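Local coordinates for uncharacterized protein (Bacteroides ovatus, PDB 4E6F), which is of unknown function but belongs to the DUF4468 family, whose domain has a TBP-like fold, at residues A[93-98]-A[115-120]; A[51-56]-A[97-102]; A[128-133]-A[149-154]. One frame throughout, in Å; residues are numbered along the deposited sequence.

Contact 1 of 3, residues A[93-98]-A[115-120]; sequences TLVNYQ and IRFTYR. With EDO (1,2-ethanediol), chain E.
Four backbone hydrogen bonds tie strand 93-98 to strand 115-119, and they come as two reciprocal pairs. Leu-94 N gives to Thr-118 O at 2.9 Å and Thr-118 N returns to Leu-94 O; Asn-96 and Arg-116 repeat it, Asn-96 N to Arg-116 O being the straightest of the four (169°) and nearly along the C=O axis, whereas the first pair's donors stand above the carbonyl planes. Leu-94 O has a second donor, since the hydroxyl of Thr-93, anti to its own backbone N, reaches it at 3.0 Å from OG1. Val-95 and Phe-117 form the non-hydrogen-bonded pair in between. There Val-95 CG2, anti to the backbone N, serves two neighbours: it lies alongside Ile-115 CG2 at 3.8 Å and touches Phe-117 CE1 at 3.9 Å. Thr-93 CG2 meets the same phenyl ring at CD1, and Thr-93 CB packs on Tyr-119 CD1.

These are the two strands of the hairpin 90-104/107-119, inside the antiparallel sheet of the TBP-like domain. The face with Val-95 and Phe-117 is the buried one: Trp-151 of helix 149-169 meets the rings of Phe-117 and Tyr-119 edge-to-face, and Tyr-119 OH is bonded to Asp-91.

On the other face, more open to solvent, Leu-94 CB rests on Thr-118 CB at 4.0 Å. Beside them the extended Arg-116 lays its guanidinium flat over Asn-96, with Asn-96 CB 3.6 Å above the centre of the plane and the amide only 8° from parallel. An ethanediol, probably from the crystallisation liquor, sits next to this stack and hydrogen-bonds through O2 to Tyr-97 O at 2.9 Å.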
loop_
_atom_site.group_PDB
_atom_site.type_symbol
_atom_site.label_atom_id
_atom_site.label_comp_id
_atom_site.label_asym_id
_atom_site.label_seq_id
_atom_site.Cartn_x
_atom_site.Cartn_y
_atom_site.Cartn_z
ATOM N N THR A 93 12.351 6.213 -5.206
ATOM C CA THR A 93 12.714 5.747 -3.887
ATOM C C THR A 93 12.500 4.249 -3.799
ATOM O O THR A 93 11.628 3.706 -4.489
ATOM C CB THR A 93 11.908 6.458 -2.767
ATOM O OG1 THR A 93 12.439 6.055 -1.496
ATOM C CG2 THR A 93 10.402 6.143 -2.803
ATOM N N LEU A 94 13.275 3.591 -2.940
ATOM C CA LEU A 94 12.953 2.206 -2.621
ATOM C C LEU A 94 11.887 2.284 -1.545
ATOM O O LEU A 94 11.878 3.235 -0.753
ATOM C CB LEU A 94 14.200 1.461 -2.099
ATOM C CG LEU A 94 14.121 -0.058 -2.046
ATOM C CD1 LEU A 94 14.157 -0.662 -3.469
ATOM C CD2 LEU A 94 15.257 -0.629 -1.165
ATOM N N VAL A 95 10.985 1.312 -1.507
ATOM C CA VAL A 95 10.001 1.230 -0.443
ATOM C C VAL A 95 10.003 -0.201 0.055
ATOM O O VAL A 95 10.110 -1.118 -0.753
ATOM C CB VAL A 95 8.573 1.710 -0.849
ATOM C CG1 VAL A 95 7.955 0.822 -1.934
ATOM C CG2 VAL A 95 7.639 1.791 0.367
ATOM N N ASN A 96 9.924 -0.386 1.375
ATOM C CA ASN A 96 9.754 -1.694 2.008
ATOM C C ASN A 96 8.475 -1.622 2.775
ATOM O O ASN A 96 8.162 -0.581 3.364
ATOM C CB ASN A 96 10.914 -2.078 2.906
ATOM C CG ASN A 96 12.133 -2.501 2.129
ATOM O OD1 ASN A 96 12.343 -3.697 1.801
ATOM N ND2 ASN A 96 12.947 -1.521 1.787
ATOM N N TYR A 97 7.707 -2.715 2.764
ATOM C CA TYR A 97 6.404 -2.671 3.426
ATOM C C TYR A 97 5.964 -4.069 3.846
ATOM O O TYR A 97 6.559 -5.053 3.408
ATOM C CB TYR A 97 5.340 -2.066 2.455
ATOM C CG TYR A 97 5.282 -2.756 1.101
ATOM C CD1 TYR A 97 4.546 -3.933 0.924
ATOM C CD2 TYR A 97 6.038 -2.290 0.025
ATOM C CE1 TYR A 97 4.526 -4.595 -0.304
ATOM C CE2 TYR A 97 6.004 -2.933 -1.221
ATOM C CZ TYR A 97 5.246 -4.085 -1.375
ATOM O OH TYR A 97 5.219 -4.744 -2.584
ATOM N N GLN A 98 4.870 -4.151 4.617
ATOM C CA GLN A 98 4.245 -5.418 4.939
ATOM C C GLN A 98 2.802 -5.358 4.474
ATOM O O GLN A 98 2.147 -4.317 4.611
ATOM C CB GLN A 98 4.316 -5.676 6.450
ATOM C CG GLN A 98 3.625 -6.984 6.865
ATOM C CD GLN A 98 3.896 -7.360 8.306
ATOM O OE1 GLN A 98 5.032 -7.251 8.794
ATOM N NE2 GLN A 98 2.844 -7.833 8.992
ATOM N N ILE A 115 5.712 0.821 6.513
ATOM C CA ILE A 115 6.244 1.434 5.300
ATOM C C ILE A 115 7.467 2.271 5.616
ATOM O O ILE A 115 7.405 3.173 6.463
ATOM C CB ILE A 115 5.158 2.296 4.634
ATOM C CG1 ILE A 115 3.920 1.422 4.283
ATOM C CG2 ILE A 115 5.734 3.047 3.382
ATOM C CD1 ILE A 115 2.676 2.188 3.930
ATOM N N ARG A 116 8.568 1.979 4.916
ATOM C CA ARG A 116 9.797 2.739 5.082
ATOM C C ARG A 116 10.452 2.907 3.732
ATOM O O ARG A 116 10.401 2.017 2.876
ATOM C CB ARG A 116 10.743 2.081 6.100
ATOM C CG ARG A 116 11.179 0.691 5.728
ATOM C CD ARG A 116 12.068 0.066 6.803
ATOM N NE ARG A 116 12.331 -1.336 6.484
ATOM C CZ ARG A 116 13.295 -1.752 5.671
ATOM N NH1 ARG A 116 14.124 -0.877 5.111
ATOM N NH2 ARG A 116 13.435 -3.042 5.406
ATOM N N PHE A 117 11.083 4.050 3.560
ATOM C CA PHE A 117 11.722 4.428 2.313
ATOM C C PHE A 117 13.218 4.451 2.441
ATOM O O PHE A 117 13.744 4.824 3.501
ATOM C CB PHE A 117 11.256 5.833 1.907
ATOM C CG PHE A 117 9.755 6.009 1.835
ATOM C CD1 PHE A 117 9.028 5.507 0.754
ATOM C CD2 PHE A 117 9.067 6.674 2.848
ATOM C CE1 PHE A 117 7.630 5.652 0.696
ATOM C CE2 PHE A 117 7.672 6.835 2.785
ATOM C CZ PHE A 117 6.967 6.345 1.697
ATOM N N THR A 118 13.899 4.045 1.364
ATOM C CA THR A 118 15.359 4.110 1.253
ATOM C C THR A 118 15.614 4.898 -0.017
ATOM O O THR A 118 15.359 4.418 -1.129
ATOM C CB THR A 118 16.007 2.733 1.278
ATOM O OG1 THR A 118 15.541 2.041 2.432
ATOM C CG2 THR A 118 17.538 2.824 1.313
ATOM N N TYR A 119 16.097 6.117 0.153
ATOM C CA TYR A 119 16.257 7.061 -0.942
ATOM C C TYR A 119 17.722 7.366 -1.203
ATOM O O TYR A 119 18.457 7.692 -0.264
ATOM C CB TYR A 119 15.504 8.349 -0.548
ATOM C CG TYR A 119 15.378 9.392 -1.641
ATOM C CD1 TYR A 119 14.684 9.117 -2.820
ATOM C CD2 TYR A 119 15.832 10.691 -1.443
ATOM C CE1 TYR A 119 14.524 10.088 -3.805
ATOM C CE2 TYR A 119 15.661 11.674 -2.418
ATOM C CZ TYR A 119 14.975 11.374 -3.580
ATOM O OH TYR A 119 14.792 12.353 -4.531
ATOM N N ARG A 120 18.135 7.258 -2.490
ATOM C CA ARG A 120 19.514 7.528 -2.911
ATOM C C ARG A 120 20.492 6.714 -2.039
ATOM O O ARG A 120 21.526 7.246 -1.578
ATOM C CB ARG A 120 19.829 9.048 -2.871
ATOM C CG ARG A 120 18.754 9.932 -3.507
ATOM C CD ARG A 120 19.198 10.570 -4.798
ATOM N NE ARG A 120 18.068 11.087 -5.574
ATOM C CZ ARG A 120 17.861 12.375 -5.831
ATOM N NH1 ARG A 120 18.698 13.295 -5.367
ATOM N NH2 ARG A 120 16.815 12.752 -6.556
HETATM C C1 EDO E . 9.295 -3.842 6.123
HETATM O O1 EDO E . 7.879 -3.929 6.189
HETATM C C2 EDO E . 9.868 -5.067 5.363
HETATM O O2 EDO E . 9.372 -5.120 4.021
#

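Contact 2 of 3, residues A[51-56]-A[97-102]; sequences ERLKEN and YQITVT. With EDO (1,2-ethanediol), chain E.
Leu-53 points one methyl, CD2, at the tips of two strand residues: Ile-99 CD1 at 3.8 Å and the phenol end of Tyr-97, whose OH is 4.0 Å from it. Leu-53 CG is anti to the carbonyl carbon, and with CD1 extended (chi2 174°) it is the other methyl, CD2, that turns to the strand, although the nearest CA atoms, those of Leu-53 and Ile-99, stay 9.6 Å apart. Ile-99 meets it tip to tip with the end of its extended branch, CG1 anti to the carbonyl carbon.

Asn-56 ND2 donates to Tyr-97 OH at 3.0 Å, nearly straight at 162°, with the oxygen close to the amide plane and that plane almost perpendicular to the ring (86°). Tyr-97 CG takes the crowded position between the backbone N and the carbonyl carbon, which sends the phenol across to the helix.

The contact lays the C-terminal part of helix 38-54 against strand 90-104, a helix-on-sheet layer of the TBP-like domain, with helix 149-169 on the same face: Met-162 touches Ile-99, and Phe-158 meets the Tyr-97 ring.

The amide of Asn-56 is itself held. Arg-52, bent at chi2, brings NH1 to a lone pair of Asn-56 OD1 at 2.9 Å, so that the guanidinium fixes the rotation that aims ND2 at the phenol. Glu-79 of strand 72-85 accepts from Arg-52 NH2 in a salt bridge and is hydrogen-bonded to Tyr-97 OH; its charge would tend to disfavour ionisation of the phenol, an effect nearby Arg-52 probably offsets in part. Ser-61 OG is a further partner of Asn-56 ND2.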
loop_
_atom_site.group_PDB
_atom_site.type_symbol
_atom_site.label_atom_id
_atom_site.label_comp_id
_atom_site.label_asym_id
_atom_site.label_seq_id
_atom_site.Cartn_x
_atom_site.Cartn_y
_atom_site.Cartn_z
ATOM N N GLU A 51 1.452 -14.199 -6.077
ATOM C CA GLU A 51 1.735 -13.673 -7.407
ATOM C C GLU A 51 2.120 -12.197 -7.366
ATOM O O GLU A 51 3.051 -11.780 -8.063
ATOM C CB GLU A 51 0.532 -13.888 -8.341
ATOM C CG GLU A 51 0.280 -15.352 -8.679
ATOM C CD GLU A 51 1.409 -16.103 -9.364
ATOM O OE1 GLU A 51 2.061 -15.526 -10.263
ATOM O OE2 GLU A 51 1.643 -17.276 -8.995
ATOM N N ARG A 52 1.441 -11.395 -6.531
ATOM C CA ARG A 52 1.733 -9.967 -6.423
ATOM C C ARG A 52 3.162 -9.723 -5.916
ATOM O O ARG A 52 3.845 -8.823 -6.400
ATOM C CB ARG A 52 0.693 -9.270 -5.515
ATOM C CG ARG A 52 0.971 -7.796 -5.204
ATOM C CD ARG A 52 0.979 -6.923 -6.470
ATOM N NE ARG A 52 1.258 -5.529 -6.148
ATOM C CZ ARG A 52 2.462 -5.039 -5.869
ATOM N NH1 ARG A 52 3.538 -5.828 -5.906
ATOM N NH2 ARG A 52 2.602 -3.764 -5.539
ATOM N N LEU A 53 3.612 -10.514 -4.938
ATOM C CA LEU A 53 4.966 -10.313 -4.429
ATOM C C LEU A 53 6.010 -10.920 -5.377
ATOM O O LEU A 53 7.100 -10.364 -5.487
ATOM C CB LEU A 53 5.093 -10.856 -2.990
ATOM C CG LEU A 53 4.246 -10.031 -1.974
ATOM C CD1 LEU A 53 4.268 -10.660 -0.576
ATOM C CD2 LEU A 53 4.730 -8.601 -1.862
ATOM N N LYS A 54 5.672 -12.018 -6.088
ATOM C CA LYS A 54 6.607 -12.582 -7.072
ATOM C C LYS A 54 6.867 -11.551 -8.163
ATOM O O LYS A 54 7.980 -11.483 -8.678
ATOM C CB LYS A 54 6.075 -13.889 -7.675
ATOM C CG LYS A 54 6.458 -15.094 -6.838
ATOM C CD LYS A 54 5.745 -16.377 -7.266
ATOM C CE LYS A 54 6.407 -17.612 -6.687
ATOM N NZ LYS A 54 6.281 -17.709 -5.201
ATOM N N GLU A 55 5.855 -10.702 -8.473
ATOM C CA GLU A 55 5.988 -9.668 -9.513
ATOM C C GLU A 55 7.040 -8.617 -9.162
ATOM O O GLU A 55 7.581 -7.992 -10.071
ATOM C CB GLU A 55 4.638 -9.003 -9.801
ATOM C CG GLU A 55 3.748 -9.856 -10.698
ATOM C CD GLU A 55 2.267 -9.521 -10.704
ATOM O OE1 GLU A 55 1.886 -8.476 -10.132
ATOM O OE2 GLU A 55 1.479 -10.328 -11.248
ATOM N N ASN A 56 7.375 -8.453 -7.869
ATOM C CA ASN A 56 8.431 -7.522 -7.450
ATOM C C ASN A 56 9.817 -7.986 -7.926
ATOM O O ASN A 56 10.734 -7.174 -8.018
ATOM C CB ASN A 56 8.437 -7.350 -5.938
ATOM C CG ASN A 56 7.208 -6.656 -5.390
ATOM O OD1 ASN A 56 6.379 -6.129 -6.140
ATOM N ND2 ASN A 56 7.096 -6.587 -4.050
ATOM N N TYR A 97 7.707 -2.715 2.764
ATOM C CA TYR A 97 6.404 -2.671 3.426
ATOM C C TYR A 97 5.964 -4.069 3.846
ATOM O O TYR A 97 6.559 -5.053 3.408
ATOM C CB TYR A 97 5.340 -2.066 2.455
ATOM C CG TYR A 97 5.282 -2.756 1.101
ATOM C CD1 TYR A 97 4.546 -3.933 0.924
ATOM C CD2 TYR A 97 6.038 -2.290 0.025
ATOM C CE1 TYR A 97 4.526 -4.595 -0.304
ATOM C CE2 TYR A 97 6.004 -2.933 -1.221
ATOM C CZ TYR A 97 5.246 -4.085 -1.375
ATOM O OH TYR A 97 5.219 -4.744 -2.584
ATOM N N GLN A 98 4.870 -4.151 4.617
ATOM C CA GLN A 98 4.245 -5.418 4.939
ATOM C C GLN A 98 2.802 -5.358 4.474
ATOM O O GLN A 98 2.147 -4.317 4.611
ATOM C CB GLN A 98 4.316 -5.676 6.450
ATOM C CG GLN A 98 3.625 -6.984 6.865
ATOM C CD GLN A 98 3.896 -7.360 8.306
ATOM O OE1 GLN A 98 5.032 -7.251 8.794
ATOM N NE2 GLN A 98 2.844 -7.833 8.992
ATOM N N ILE A 99 2.331 -6.458 3.860
ATOM C CA ILE A 99 0.915 -6.608 3.479
ATOM C C ILE A 99 0.328 -7.568 4.495
ATOM O O ILE A 99 0.855 -8.673 4.636
ATOM C CB ILE A 99 0.705 -7.170 2.053
ATOM C CG1 ILE A 99 1.558 -6.432 1.022
ATOM C CG2 ILE A 99 -0.809 -7.125 1.685
ATOM C CD1 ILE A 99 1.513 -7.114 -0.408
ATOM N N THR A 100 -0.760 -7.186 5.165
ATOM C CA THR A 100 -1.412 -8.035 6.163
ATOM C C THR A 100 -2.844 -8.234 5.726
ATOM O O THR A 100 -3.571 -7.245 5.557
ATOM C CB THR A 100 -1.314 -7.404 7.533
ATOM O OG1 THR A 100 0.084 -7.278 7.852
ATOM C CG2 THR A 100 -2.051 -8.234 8.622
ATOM N N VAL A 101 -3.263 -9.488 5.573
ATOM C CA VAL A 101 -4.619 -9.822 5.109
ATOM C C VAL A 101 -5.313 -10.644 6.170
ATOM O O VAL A 101 -4.730 -11.611 6.670
ATOM C CB VAL A 101 -4.573 -10.577 3.754
ATOM C CG1 VAL A 101 -5.970 -11.046 3.330
ATOM C CG2 VAL A 101 -3.959 -9.694 2.680
ATOM N N THR A 102 -6.558 -10.245 6.525
ATOM C CA THR A 102 -7.363 -10.939 7.524
ATOM C C THR A 102 -8.668 -11.371 6.831
ATOM O O THR A 102 -9.424 -10.515 6.350
ATOM C CB THR A 102 -7.626 -10.020 8.727
ATOM O OG1 THR A 102 -6.372 -9.556 9.252
ATOM C CG2 THR A 102 -8.408 -10.740 9.847
HETATM C C1 EDO E . 9.295 -3.842 6.123
HETATM O O1 EDO E . 7.879 -3.929 6.189
HETATM C C2 EDO E . 9.868 -5.067 5.363
HETATM O O2 EDO E . 9.372 -5.120 4.021
#

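Contact 3 of 3, residues A[128-133]-A[149-154]; sequences EEWITD and AKWRRK. With NO3 (nitrate ion), chain C.
Residues 128-133 run as an irregular turn past the first part of helix 149-169, closest where the CA atoms of Ile-131 and Arg-152 lie 5.1 Å apart. Trp-130 drives the pyrrole edge of its indole into the face of Trp-151, a T-shaped pair with the planes at 75°. NE1 of Trp-130 leads, 3.1 Å above the plane of the Trp-151 ring and over its centre, so the N-H edge meets the pi cloud. Next to it Ile-131 CG2 packs against Trp-151 CB at 3.7 Å, crossing that side chain at about a right angle.

Arg-152 works on the other flank. Its chain, anti at chi1 (179°) and extended to NE, carries the guanidinium edge-on to the turn's backbone, near Thr-132 C and Asp-133 N, where Arg-152 NH1 binds Ile-131 O at 2.9 Å. Arg-152 NH1 and NH2 grip one oxygen, Asp-133 OD1, each at 2.9 Å: NH1 comes on the anti lone pair, NH2 from above the carboxylate plane. Asp-133 OD2 is left to Lys-141, and Arg-152 NE bonds to Tyr-13 O, so this buried charge is paired and well supplied with acceptors. An alanine at Arg-152 would remove these bonds to Ile-131 O, Asp-133 and Tyr-13 O and would probably loosen both the turn and the N-terminal segment from the helix.

Further along the helix Lys-154 NZ holds a nitrate, probably from the crystallisation liquor, through its O2 at 2.8 Å. The turn joins strand 123-126 to helix 133-136, with Ile-131 also against Phe-27 of strand 24-32, while the Trp-151 ring meets Phe-83 of strand 72-85 edge-to-face.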
loop_
_atom_site.group_PDB
_atom_site.type_symbol
_atom_site.label_atom_id
_atom_site.label_comp_id
_atom_site.label_asym_id
_atom_site.label_seq_id
_atom_site.Cartn_x
_atom_site.Cartn_y
_atom_site.Cartn_z
ATOM N N GLU A 128 5.814 7.376 9.132
ATOM C CA GLU A 128 5.235 8.094 10.288
ATOM C C GLU A 128 5.821 9.471 10.513
ATOM O O GLU A 128 5.168 10.319 11.132
ATOM C CB GLU A 128 5.418 7.295 11.587
ATOM C CG GLU A 128 4.605 6.016 11.618
ATOM C CD GLU A 128 5.105 4.914 10.692
ATOM O OE1 GLU A 128 6.333 4.857 10.437
ATOM O OE2 GLU A 128 4.273 4.088 10.253
ATOM N N GLU A 129 7.037 9.686 10.040
ATOM C CA GLU A 129 7.705 10.976 10.239
ATOM C C GLU A 129 7.848 11.694 8.913
ATOM O O GLU A 129 8.611 12.677 8.822
ATOM C CB GLU A 129 9.107 10.785 10.896
ATOM C CG GLU A 129 9.264 9.579 11.819
ATOM C CD GLU A 129 8.399 9.515 13.065
ATOM O OE1 GLU A 129 8.025 10.583 13.603
ATOM O OE2 GLU A 129 8.138 8.384 13.535
ATOM N N TRP A 130 7.103 11.227 7.861
ATOM C CA TRP A 130 7.283 11.738 6.528
ATOM C C TRP A 130 5.983 12.067 5.751
ATOM O O TRP A 130 5.860 13.166 5.208
ATOM C CB TRP A 130 8.092 10.688 5.769
ATOM C CG TRP A 130 9.000 11.236 4.716
ATOM C CD1 TRP A 130 9.026 10.876 3.404
ATOM C CD2 TRP A 130 10.002 12.258 4.877
ATOM N NE1 TRP A 130 10.001 11.584 2.739
ATOM C CE2 TRP A 130 10.611 12.446 3.616
ATOM C CE3 TRP A 130 10.461 13.018 5.972
ATOM C CZ2 TRP A 130 11.617 13.407 3.400
ATOM C CZ3 TRP A 130 11.461 13.966 5.761
ATOM C CH2 TRP A 130 12.027 14.151 4.487
ATOM N N ILE A 131 5.021 11.108 5.666
ATOM C CA ILE A 131 3.807 11.323 4.843
ATOM C C ILE A 131 2.525 11.525 5.649
ATOM O O ILE A 131 1.461 11.664 5.059
ATOM C CB ILE A 131 3.611 10.175 3.810
ATOM C CG1 ILE A 131 3.414 8.783 4.484
ATOM C CG2 ILE A 131 4.780 10.153 2.822
ATOM C CD1 ILE A 131 2.908 7.715 3.511
ATOM N N THR A 132 2.612 11.504 6.973
ATOM C CA THR A 132 1.444 11.739 7.821
ATOM C C THR A 132 0.973 13.191 7.710
ATOM O O THR A 132 1.756 14.065 7.311
ATOM C CB THR A 132 1.775 11.430 9.274
ATOM O OG1 THR A 132 2.960 12.145 9.636
ATOM C CG2 THR A 132 1.941 9.929 9.523
ATOM N N ASP A 133 -0.292 13.452 8.066
ATOM C CA ASP A 133 -0.838 14.825 8.000
ATOM C C ASP A 133 0.057 15.839 8.707
ATOM O O ASP A 133 0.253 16.948 8.203
ATOM C CB ASP A 133 -2.234 14.877 8.654
ATOM C CG ASP A 133 -3.340 14.152 7.918
ATOM O OD1 ASP A 133 -3.052 13.514 6.869
ATOM O OD2 ASP A 133 -4.507 14.240 8.367
ATOM N N ALA A 149 5.135 16.411 -1.124
ATOM C CA ALA A 149 4.029 16.018 -1.986
ATOM C C ALA A 149 4.307 14.760 -2.795
ATOM O O ALA A 149 3.428 13.907 -2.867
ATOM C CB ALA A 149 3.644 17.162 -2.908
ATOM N N LYS A 150 5.495 14.622 -3.387
ATOM C CA LYS A 150 5.787 13.440 -4.207
ATOM C C LYS A 150 5.707 12.171 -3.369
ATOM O O LYS A 150 5.219 11.155 -3.849
ATOM C CB LYS A 150 7.144 13.553 -4.922
ATOM C CG LYS A 150 8.383 13.511 -4.016
ATOM C CD LYS A 150 9.626 13.828 -4.852
ATOM C CE LYS A 150 10.867 13.581 -4.019
ATOM N NZ LYS A 150 12.115 14.017 -4.737
ATOM N N TRP A 151 6.166 12.237 -2.112
ATOM C CA TRP A 151 6.127 11.103 -1.197
ATOM C C TRP A 151 4.694 10.706 -0.863
ATOM O O TRP A 151 4.345 9.527 -0.940
ATOM C CB TRP A 151 6.871 11.461 0.097
ATOM C CG TRP A 151 8.312 11.783 -0.150
ATOM C CD1 TRP A 151 8.851 13.011 -0.398
ATOM C CD2 TRP A 151 9.381 10.843 -0.262
ATOM N NE1 TRP A 151 10.204 12.897 -0.628
ATOM C CE2 TRP A 151 10.555 11.572 -0.552
ATOM C CE3 TRP A 151 9.477 9.454 -0.085
ATOM C CZ2 TRP A 151 11.807 10.950 -0.699
ATOM C CZ3 TRP A 151 10.704 8.834 -0.240
ATOM C CH2 TRP A 151 11.854 9.578 -0.556
ATOM N N ARG A 152 3.872 11.686 -0.492
ATOM C CA ARG A 152 2.499 11.402 -0.092
ATOM C C ARG A 152 1.645 10.968 -1.302
ATOM O O ARG A 152 0.920 9.965 -1.212
ATOM C CB ARG A 152 1.902 12.615 0.612
ATOM C CG ARG A 152 0.446 12.378 1.047
ATOM C CD ARG A 152 0.117 13.202 2.278
ATOM N NE ARG A 152 -1.327 13.233 2.569
ATOM C CZ ARG A 152 -1.843 13.238 3.794
ATOM N NH1 ARG A 152 -1.061 13.071 4.852
ATOM N NH2 ARG A 152 -3.153 13.347 3.967
ATOM N N ARG A 153 1.728 11.696 -2.438
ATOM C CA ARG A 153 0.957 11.277 -3.609
ATOM C C ARG A 153 1.303 9.859 -4.056
ATOM O O ARG A 153 0.397 9.060 -4.323
ATOM C CB ARG A 153 1.233 12.197 -4.810
ATOM C CG ARG A 153 0.604 13.558 -4.726
ATOM C CD ARG A 153 0.597 14.212 -6.107
ATOM N NE ARG A 153 0.389 15.655 -5.999
ATOM C CZ ARG A 153 1.357 16.574 -5.993
ATOM N NH1 ARG A 153 2.629 16.217 -6.152
ATOM N NH2 ARG A 153 1.055 17.858 -5.866
ATOM N N LYS A 154 2.602 9.585 -4.253
ATOM C CA LYS A 154 2.988 8.298 -4.826
ATOM C C LYS A 154 2.725 7.148 -3.857
ATOM O O LYS A 154 2.413 6.047 -4.328
ATOM C CB LYS A 154 4.437 8.323 -5.343
ATOM C CG LYS A 154 4.631 9.313 -6.511
ATOM C CD LYS A 154 3.765 9.009 -7.718
ATOM C CE LYS A 154 4.138 9.827 -8.935
ATOM N NZ LYS A 154 3.374 11.104 -9.023
HETATM N N NO3 C . 4.935 13.792 -7.634
HETATM O O1 NO3 C . 5.290 14.948 -7.456
HETATM O O2 NO3 C . 3.803 13.409 -7.439
HETATM O O3 NO3 C . 5.848 12.913 -8.042
#

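In the fold
Strand 90-104 carries contact 1 directly into contact 2: the two share Tyr-97 and Gln-98, and their centres are 14 Å apart. Contact 1 pairs that strand with its hairpin partner, while contact 2 brings helix 38-54 onto it. Contact 3 reaches the same sheet from helix 149-169, its centre 12 Å from that of contact 1. These two touch through Trp-151, whose CZ3 lies 3.6 Å from Phe-117 CG, and through a probable hydrogen bond of 3.2 Å between Tyr-119 OH and Lys-150 NZ. Contacts 2 and 3 stand on opposite sides of the chain's centre, about 10 Å apart at their nearest atoms. The ethanediol lies by contacts 1 and 2, the nitrate by contact 3.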